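Local coordinates for protein UDP-N-acetylglucosamine 4,6-dehydratase (Vibrio fischeri, PDB 3PVZ) that probably acts as a lyase that dehydrates UDP-N-acetylglucosamine, and binds NAD in a Rossmann-type nucleotide-binding fold, at residues K62-D67 / K108-Y113; L96-I101 / V142-K147. One frame throughout, in Å; residues are numbered along the deposited sequence. Where two conformers were deposited one is given.

Interaction 1: residues K62-D67 / K108-Y113. With NA (sodium ion), chain H; NA (sodium ion), chain J; NAD (nicotinamide-adenine-dinucleotide), chain E.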
loop_
_atom_site.group_PDB
_atom_site.type_symbol
_atom_site.label_atom_id
_atom_site.label_comp_id
_atom_site.label_asym_id
_atom_site.label_seq_id
_atom_site.Cartn_x
_atom_site.Cartn_y
_atom_site.Cartn_z
ATOM N N LYS A 62 4.820 24.831 -5.427
ATOM C CA LYS A 62 4.062 24.063 -4.441
ATOM C C LYS A 62 3.924 22.644 -4.997
ATOM O O LYS A 62 3.546 22.470 -6.160
ATOM C CB LYS A 62 2.685 24.686 -4.180
ATOM C CG LYS A 62 1.947 24.023 -3.023
ATOM C CD LYS A 62 0.627 24.656 -2.753
ATOM C CE LYS A 62 -0.085 24.029 -1.531
ATOM N NZ LYS A 62 -1.481 24.580 -1.481
ATOM N N LEU A 63 4.296 21.662 -4.158
ATOM C CA LEU A 63 4.151 20.276 -4.440
ATOM C C LEU A 63 3.800 19.463 -3.207
ATOM O O LEU A 63 4.606 19.275 -2.288
ATOM C CB LEU A 63 5.394 19.768 -5.163
ATOM C CG LEU A 63 5.556 18.244 -5.320
ATOM C CD1 LEU A 63 4.387 17.770 -6.153
ATOM C CD2 LEU A 63 6.909 17.789 -5.914
ATOM N N HIS A 64 2.570 18.981 -3.191
ATOM C CA HIS A 64 2.043 18.198 -2.093
ATOM C C HIS A 64 1.781 16.792 -2.571
ATOM O O HIS A 64 1.157 16.605 -3.604
ATOM C CB HIS A 64 0.765 18.785 -1.545
ATOM C CG HIS A 64 0.960 20.001 -0.704
ATOM N ND1 HIS A 64 -0.069 20.572 0.017
ATOM C CD2 HIS A 64 2.060 20.754 -0.460
ATOM C CE1 HIS A 64 0.391 21.627 0.683
ATOM N NE2 HIS A 64 1.684 21.766 0.389
ATOM N N VAL A 65 2.353 15.807 -1.841
ATOM C CA VAL A 65 2.229 14.396 -2.179
ATOM C C VAL A 65 1.341 13.684 -1.151
ATOM O O VAL A 65 1.532 13.838 0.039
ATOM C CB VAL A 65 3.630 13.720 -2.203
ATOM C CG1 VAL A 65 3.555 12.362 -2.841
ATOM C CG2 VAL A 65 4.651 14.639 -2.946
ATOM N N VAL A 66 0.379 12.906 -1.590
ATOM C CA VAL A 66 -0.538 12.181 -0.690
ATOM C C VAL A 66 -0.643 10.699 -1.027
ATOM O O VAL A 66 -0.871 10.337 -2.155
ATOM C CB VAL A 66 -1.909 12.784 -0.797
ATOM C CG1 VAL A 66 -2.959 12.031 0.154
ATOM C CG2 VAL A 66 -1.857 14.278 -0.421
ATOM N N ASP A 67 -0.481 9.811 -0.047
ATOM C CA ASP A 67 -0.530 8.378 -0.316
ATOM C C ASP A 67 -0.699 7.674 0.999
ATOM O O ASP A 67 -0.252 8.165 2.028
ATOM C CB ASP A 67 0.791 7.916 -0.961
ATOM C CG ASP A 67 0.681 6.583 -1.626
ATOM O OD1 ASP A 67 0.565 5.529 -0.922
ATOM O OD2 ASP A 67 0.793 6.592 -2.872
ATOM N N LYS A 108 -10.320 20.880 2.756
ATOM C CA LYS A 108 -11.078 22.046 3.259
ATOM C C LYS A 108 -10.137 23.156 3.810
ATOM O O LYS A 108 -10.366 24.350 3.617
ATOM C CB LYS A 108 -12.020 21.571 4.352
ATOM C CG LYS A 108 -12.997 22.591 4.810
ATOM C CD LYS A 108 -13.862 22.093 5.953
ATOM C CE LYS A 108 -14.706 23.266 6.474
ATOM N NZ LYS A 108 -14.076 23.965 7.571
ATOM N N ALA A 109 -9.056 22.745 4.489
ATOM C CA ALA A 109 -8.139 23.710 5.033
ATOM C C ALA A 109 -7.334 24.381 3.913
ATOM O O ALA A 109 -6.941 25.534 4.026
ATOM C CB ALA A 109 -7.195 23.044 6.106
ATOM N N ASP A 110 -7.065 23.670 2.835
ATOM C CA ASP A 110 -6.186 24.172 1.784
ATOM C C ASP A 110 -6.789 23.953 0.464
ATOM O O ASP A 110 -7.676 24.792 0.049
ATOM C CB ASP A 110 -4.788 23.500 1.889
ATOM C CG ASP A 110 -3.823 24.023 0.854
ATOM O OD1 ASP A 110 -4.298 24.901 0.070
ATOM O OD2 ASP A 110 -2.634 23.511 0.795
ATOM N N GLY A 111 -6.427 22.849 -0.209
ATOM C CA GLY A 111 -6.965 22.534 -1.545
ATOM C C GLY A 111 -6.613 23.437 -2.729
ATOM O O GLY A 111 -7.088 23.273 -3.816
ATOM N N GLN A 112 -5.748 24.389 -2.522
ATOM C CA GLN A 112 -5.393 25.379 -3.532
ATOM C C GLN A 112 -4.246 24.878 -4.375
ATOM O O GLN A 112 -3.072 24.955 -3.919
ATOM C CB GLN A 112 -4.954 26.639 -2.764
ATOM C CG GLN A 112 -6.105 27.389 -2.163
ATOM C CD GLN A 112 -6.900 28.101 -3.233
ATOM O OE1 GLN A 112 -6.393 29.000 -3.926
ATOM N NE2 GLN A 112 -8.103 27.698 -3.399
ATOM N N TYR A 113 -4.581 24.340 -5.557
ATOM C CA TYR A 113 -3.617 23.730 -6.486
ATOM C C TYR A 113 -3.965 24.153 -7.900
ATOM O O TYR A 113 -5.089 24.480 -8.166
ATOM C CB TYR A 113 -3.607 22.212 -6.418
ATOM C CG TYR A 113 -3.300 21.714 -5.045
ATOM C CD1 TYR A 113 -2.003 21.631 -4.584
ATOM C CD2 TYR A 113 -4.292 21.277 -4.213
ATOM C CE1 TYR A 113 -1.738 21.183 -3.304
ATOM C CE2 TYR A 113 -4.019 20.815 -2.932
ATOM C CZ TYR A 113 -2.749 20.765 -2.488
ATOM O OH TYR A 113 -2.511 20.300 -1.187
HETATM NA NA NA H . -7.039 30.516 -5.461
HETATM NA NA NA J . -7.816 27.837 3.687
HETATM P PA NAD E . 1.015 1.462 -7.586
HETATM O O1A NAD E . 0.410 0.307 -6.857
HETATM O O2A NAD E . 2.508 1.424 -7.463
HETATM O O5B NAD E . 0.736 2.836 -6.837
HETATM C C5B NAD E . -0.650 3.129 -6.555
HETATM C C4B NAD E . -0.557 4.101 -5.374
HETATM O O4B NAD E . -1.826 4.551 -4.946
HETATM C C3B NAD E . 0.124 3.399 -4.156
HETATM O O3B NAD E . 1.217 4.154 -3.673
HETATM C C2B NAD E . -1.031 3.310 -3.131
HETATM O O2B NAD E . -0.611 3.249 -1.773
HETATM C C1B NAD E . -1.792 4.591 -3.544
HETATM N N9A NAD E . -3.166 4.556 -3.066
HETATM C C8A NAD E . -4.077 3.597 -3.285
HETATM N N7A NAD E . -5.183 3.854 -2.666
HETATM C C5A NAD E . -5.033 5.081 -2.079
HETATM C C6A NAD E . -5.841 5.886 -1.283
HETATM N N6A NAD E . -7.126 5.459 -1.056
HETATM N N1A NAD E . -5.380 7.042 -0.814
HETATM C C2A NAD E . -4.135 7.430 -1.068
HETATM N N3A NAD E . -3.334 6.687 -1.791
HETATM C C4A NAD E . -3.741 5.535 -2.305
HETATM O O3 NAD E . 0.470 1.467 -9.100
HETATM P PN NAD E . 1.364 2.175 -10.264
HETATM O O1N NAD E . 2.207 1.130 -10.976
HETATM O O2N NAD E . 2.144 3.382 -9.942
HETATM O O5D NAD E . 0.164 2.440 -11.368
HETATM C C5D NAD E . -0.589 3.601 -11.048
HETATM C C4D NAD E . -1.713 3.766 -12.078
HETATM O O4D NAD E . -1.203 3.513 -13.425
HETATM C C3D NAD E . -2.806 2.700 -11.840
HETATM O O3D NAD E . -4.116 3.130 -12.276
HETATM C C2D NAD E . -2.392 1.566 -12.806
HETATM O O2D NAD E . -3.496 0.728 -13.177
HETATM C C1D NAD E . -1.891 2.369 -14.005
HETATM N N1N NAD E . -1.014 1.580 -14.884
HETATM C C2N NAD E . 0.124 1.091 -14.376
HETATM C C3N NAD E . 0.991 0.358 -15.159
HETATM C C7N NAD E . 2.233 -0.213 -14.611
HETATM O O7N NAD E . 2.894 -0.917 -15.371
HETATM N N7N NAD E . 2.628 -0.021 -13.343
HETATM C C4N NAD E . 0.667 0.123 -16.518
HETATM C C5N NAD E . -0.511 0.660 -17.010
HETATM C C6N NAD E . -1.351 1.384 -16.162
HETATM O O HOH W 1 -8.800 26.344 2.089
HETATM O O HOH W 2 -8.989 29.402 -5.500
HETATM O O HOH W 3 -6.655 29.004 -7.236
#
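In the Rossmann-type fold that holds NAD, Lys-62 and His-64 of strand 62-66 meet Asp-110, Gln-112 and Tyr-113, in the loop that carries the chain from helix 101-109 to strand 115-118. Lys-62 has its CG anti to the backbone N (chi1 -172°); a long cationic residue suits this place, because its extended chain carries NZ from the strand to the carboxylate and carbonyl of the loop. Its ammonium meets Asp-110 tip to tip, NZ forming a salt bridge of 2.8 Å to the syn lone pair of OD2. The same NZ donates 2.9 Å to the carbonyl oxygen O of Gln-112, tilted 24° from the carbonyl plane. NZ also makes an off-centre cation-pi contact, 4.3 Å from the centroid of the Tyr-113 ring. Asp-110 is itself steadied by an Asx turn, its OD1 accepting from the backbone N of Gln-112, and Gly-111 inside that turn adopts a positive phi. Two separate sodium ions sit on this loop, one bound by Gln-112 OE1 and the other by the backbone O of Ala-109. Just past the strand's C-terminal end, Asp-67 accepts a bond from each of the two hydroxyls of the adenosine ribose, O2B to OD1 and O3B to OD2. Tyr-113 and His-64 cross at about a right angle; buried aromatic residues with polar edges suit these places, since both can pack on Phe-106 of helix 101-109 and still satisfy each other. A hydrogen bond of 2.7 Å joins His-64 ND1 and Tyr-113 OH, each at the edge of the other's ring.

Interaction 2: residues L96-I101 / V142-K147; sequences LDIGSI and VFNTDK. With NAD (nicotinamide-adenine-dinucleotide), chain E.
Lys-147 NZ is gripped by two acceptors: the carbonyl oxygen O of Ile-98, at 2.7 Å, and the carboxylate of Asp-104, with which it forms a salt bridge. The contact belongs to the adenine pocket of the Rossmann-type fold, where the loop between strand 90-94 and helix 101-109 lies against helix 131-154. The ammonium enters in the plane of the Ile-98 carbonyl, with a C=O...N angle of 149°. A bend at chi3 (75°) turns CE of Lys-147 so that it comes 3.5 Å from this same oxygen. One helical turn earlier, Asn-144 crosses Ile-98 obliquely: its CB is 4.0 Å from CG2 of the isoleucine, and its OD1 is nearest CA of Gly-99. A branched aliphatic suits position 98, because one branch packs on the helix while CG1 and CD1 lie against the adenine ring near N1A and C2A. The backbone N of Ile-98 also reads the base directly, donating 3.0 Å to N1A of NAD. Asp-97 sets the shape of the loop: it starts a type I turn, and its OD1 closes an Asx turn by accepting from the backbone N of Gly-99 through the anti lone pair. Its O takes both the backbone N and the OG of Ser-100, the residue that N-caps helix 101-109. The adenine amino group N6A makes a weak bond of 3.1 Å to Asp-97 OD1. Water 4 joins that oxygen to the helix, donating 2.7 Å to Asp-97 OD1 and accepting 3.0 Å from Asn-144 ND2.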
loop_
_atom_site.group_PDB
_atom_site.type_symbol
_atom_site.label_atom_id
_atom_site.label_comp_id
_atom_site.label_asym_id
_atom_site.label_seq_id
_atom_site.Cartn_x
_atom_site.Cartn_y
_atom_site.Cartn_z
ATOM N N LEU A 96 -2.116 10.096 3.778
ATOM C CA LEU A 96 -3.555 10.111 3.946
ATOM C C LEU A 96 -4.215 9.193 2.892
ATOM O O LEU A 96 -3.669 8.955 1.805
ATOM C CB LEU A 96 -4.050 11.531 3.771
ATOM C CG LEU A 96 -3.618 12.668 4.703
ATOM C CD1 LEU A 96 -4.268 14.038 4.233
ATOM C CD2 LEU A 96 -3.984 12.326 6.088
ATOM N N ASP A 97 -5.331 8.611 3.280
ATOM C CA ASP A 97 -6.191 7.884 2.428
ATOM C C ASP A 97 -7.194 8.892 1.845
ATOM O O ASP A 97 -7.889 9.599 2.581
ATOM C CB ASP A 97 -6.939 6.869 3.267
ATOM C CG ASP A 97 -7.839 5.955 2.435
ATOM O OD1 ASP A 97 -8.578 6.449 1.525
ATOM O OD2 ASP A 97 -7.811 4.726 2.708
ATOM N N ILE A 98 -7.301 8.921 0.536
ATOM C CA ILE A 98 -8.086 9.943 -0.164
ATOM C C ILE A 98 -9.604 9.828 0.168
ATOM O O ILE A 98 -10.349 10.823 0.067
ATOM C CB ILE A 98 -7.847 9.784 -1.651
ATOM C CG1 ILE A 98 -6.410 10.167 -1.995
ATOM C CG2 ILE A 98 -8.821 10.613 -2.502
ATOM C CD1 ILE A 98 -5.994 9.611 -3.385
ATOM N N GLY A 99 -10.058 8.632 0.531
ATOM C CA GLY A 99 -11.446 8.410 0.936
ATOM C C GLY A 99 -11.838 8.895 2.331
ATOM O O GLY A 99 -12.972 8.742 2.729
ATOM N N SER A 100 -10.940 9.502 3.080
ATOM C CA SER A 100 -11.172 9.709 4.494
ATOM C C SER A 100 -11.561 11.139 4.878
ATOM O O SER A 100 -11.326 12.099 4.137
ATOM C CB SER A 100 -9.892 9.336 5.286
ATOM O OG SER A 100 -8.841 10.221 4.965
ATOM N N ILE A 101 -12.105 11.256 6.090
ATOM C CA ILE A 101 -12.415 12.548 6.753
ATOM C C ILE A 101 -11.132 13.384 6.851
ATOM O O ILE A 101 -11.145 14.590 6.699
ATOM C CB ILE A 101 -12.902 12.327 8.205
ATOM C CG1 ILE A 101 -14.131 11.402 8.286
ATOM C CG2 ILE A 101 -13.155 13.664 8.940
ATOM C CD1 ILE A 101 -15.202 11.648 7.257
ATOM N N VAL A 142 -13.157 4.540 -8.770
ATOM C CA VAL A 142 -14.266 5.385 -9.301
ATOM C C VAL A 142 -14.581 6.599 -8.392
ATOM O O VAL A 142 -14.327 7.758 -8.768
ATOM C CB VAL A 142 -15.536 4.553 -9.558
ATOM C CG1 VAL A 142 -16.642 5.385 -10.230
ATOM C CG2 VAL A 142 -15.190 3.303 -10.418
ATOM N N PHE A 143 -15.059 6.325 -7.181
ATOM C CA PHE A 143 -15.590 7.363 -6.311
ATOM C C PHE A 143 -14.591 8.353 -5.746
ATOM O O PHE A 143 -14.891 9.531 -5.676
ATOM C CB PHE A 143 -16.483 6.750 -5.236
ATOM C CG PHE A 143 -17.742 6.135 -5.808
ATOM C CD1 PHE A 143 -18.685 6.936 -6.460
ATOM C CD2 PHE A 143 -17.940 4.777 -5.776
ATOM C CE1 PHE A 143 -19.788 6.367 -7.028
ATOM C CE2 PHE A 143 -19.068 4.211 -6.324
ATOM C CZ PHE A 143 -19.976 4.990 -6.951
ATOM N N ASN A 144 -13.393 7.911 -5.397
ATOM C CA ASN A 144 -12.344 8.811 -4.949
ATOM C C ASN A 144 -11.940 9.727 -6.084
ATOM O O ASN A 144 -11.568 10.907 -5.879
ATOM C CB ASN A 144 -11.100 8.042 -4.503
ATOM C CG ASN A 144 -11.264 7.384 -3.130
ATOM O OD1 ASN A 144 -12.321 7.456 -2.494
ATOM N ND2 ASN A 144 -10.210 6.704 -2.677
ATOM N N THR A 145 -11.942 9.193 -7.285
ATOM C CA THR A 145 -11.523 9.970 -8.430
ATOM C C THR A 145 -12.549 11.063 -8.683
ATOM O O THR A 145 -12.174 12.234 -8.749
ATOM C CB THR A 145 -11.390 9.084 -9.665
ATOM O OG1 THR A 145 -10.520 7.986 -9.368
ATOM C CG2 THR A 145 -10.832 9.858 -10.842
ATOM N N ASP A 146 -13.837 10.690 -8.731
ATOM C CA ASP A 146 -14.926 11.649 -8.955
ATOM C C ASP A 146 -14.912 12.734 -7.862
ATOM O O ASP A 146 -14.944 13.910 -8.191
ATOM C CB ASP A 146 -16.293 10.929 -8.985
ATOM C CG ASP A 146 -17.394 11.790 -9.495
ATOM O OD1 ASP A 146 -17.303 12.288 -10.640
ATOM O OD2 ASP A 146 -18.354 11.996 -8.760
ATOM N N LYS A 147 -14.800 12.351 -6.582
ATOM C CA LYS A 147 -14.746 13.326 -5.493
ATOM C C LYS A 147 -13.553 14.293 -5.592
ATOM O O LYS A 147 -13.712 15.482 -5.397
ATOM C CB LYS A 147 -14.741 12.628 -4.112
ATOM C CG LYS A 147 -14.664 13.640 -2.917
ATOM C CD LYS A 147 -14.453 12.952 -1.600
ATOM C CE LYS A 147 -13.002 12.458 -1.435
ATOM N NZ LYS A 147 -12.887 11.847 -0.035
HETATM P PA NAD E . 1.015 1.462 -7.586
HETATM O O1A NAD E . 0.410 0.307 -6.857
HETATM O O2A NAD E . 2.508 1.424 -7.463
HETATM O O5B NAD E . 0.736 2.836 -6.837
HETATM C C5B NAD E . -0.650 3.129 -6.555
HETATM C C4B NAD E . -0.557 4.101 -5.374
HETATM O O4B NAD E . -1.826 4.551 -4.946
HETATM C C3B NAD E . 0.124 3.399 -4.156
HETATM O O3B NAD E . 1.217 4.154 -3.673
HETATM C C2B NAD E . -1.031 3.310 -3.131
HETATM O O2B NAD E . -0.611 3.249 -1.773
HETATM C C1B NAD E . -1.792 4.591 -3.544
HETATM N N9A NAD E . -3.166 4.556 -3.066
HETATM C C8A NAD E . -4.077 3.597 -3.285
HETATM N N7A NAD E . -5.183 3.854 -2.666
HETATM C C5A NAD E . -5.033 5.081 -2.079
HETATM C C6A NAD E . -5.841 5.886 -1.283
HETATM N N6A NAD E . -7.126 5.459 -1.056
HETATM N N1A NAD E . -5.380 7.042 -0.814
HETATM C C2A NAD E . -4.135 7.430 -1.068
HETATM N N3A NAD E . -3.334 6.687 -1.791
HETATM C C4A NAD E . -3.741 5.535 -2.305
HETATM O O3 NAD E . 0.470 1.467 -9.100
HETATM P PN NAD E . 1.364 2.175 -10.264
HETATM O O1N NAD E . 2.207 1.130 -10.976
HETATM O O2N NAD E . 2.144 3.382 -9.942
HETATM O O5D NAD E . 0.164 2.440 -11.368
HETATM C C5D NAD E . -0.589 3.601 -11.048
HETATM C C4D NAD E . -1.713 3.766 -12.078
HETATM O O4D NAD E . -1.203 3.513 -13.425
HETATM C C3D NAD E . -2.806 2.700 -11.840
HETATM O O3D NAD E . -4.116 3.130 -12.276
HETATM C C2D NAD E . -2.392 1.566 -12.806
HETATM O O2D NAD E . -3.496 0.728 -13.177
HETATM C C1D NAD E . -1.891 2.369 -14.005
HETATM N N1N NAD E . -1.014 1.580 -14.884
HETATM C C2N NAD E . 0.124 1.091 -14.376
HETATM C C3N NAD E . 0.991 0.358 -15.159
HETATM C C7N NAD E . 2.233 -0.213 -14.611
HETATM O O7N NAD E . 2.894 -0.917 -15.371
HETATM N N7N NAD E . 2.628 -0.021 -13.343
HETATM C C4N NAD E . 0.667 0.123 -16.518
HETATM C C5N NAD E . -0.511 0.660 -17.010
HETATM C C6N NAD E . -1.351 1.384 -16.162
HETATM O O HOH W 4 -10.291 5.117 -0.155
#

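Both interactions belong to the NAD-binding Rossmann-type fold and are joined through helix 101-109: the loop 96-101 leads into its start, whereas 108-113 contains its end. Interaction 1 is the more buried at its touching residues, tying strand 62-66 of the main sheet to a connecting loop by charge and aromatic chemistry. Interaction 2 is only partly buried and joins a loop to helix 131-154 with a lysine-to-carbonyl bond, aliphatic packing and a water. Toward NAD they differ: in interaction 1 Asp-67, apart from the packed side chains, holds the ribose, whereas in interaction 2 the touching loop itself meets the adenine. They also touch directly, Val-66 CG1 lying 3.6 Å from Leu-96 O, and both border the second subunit.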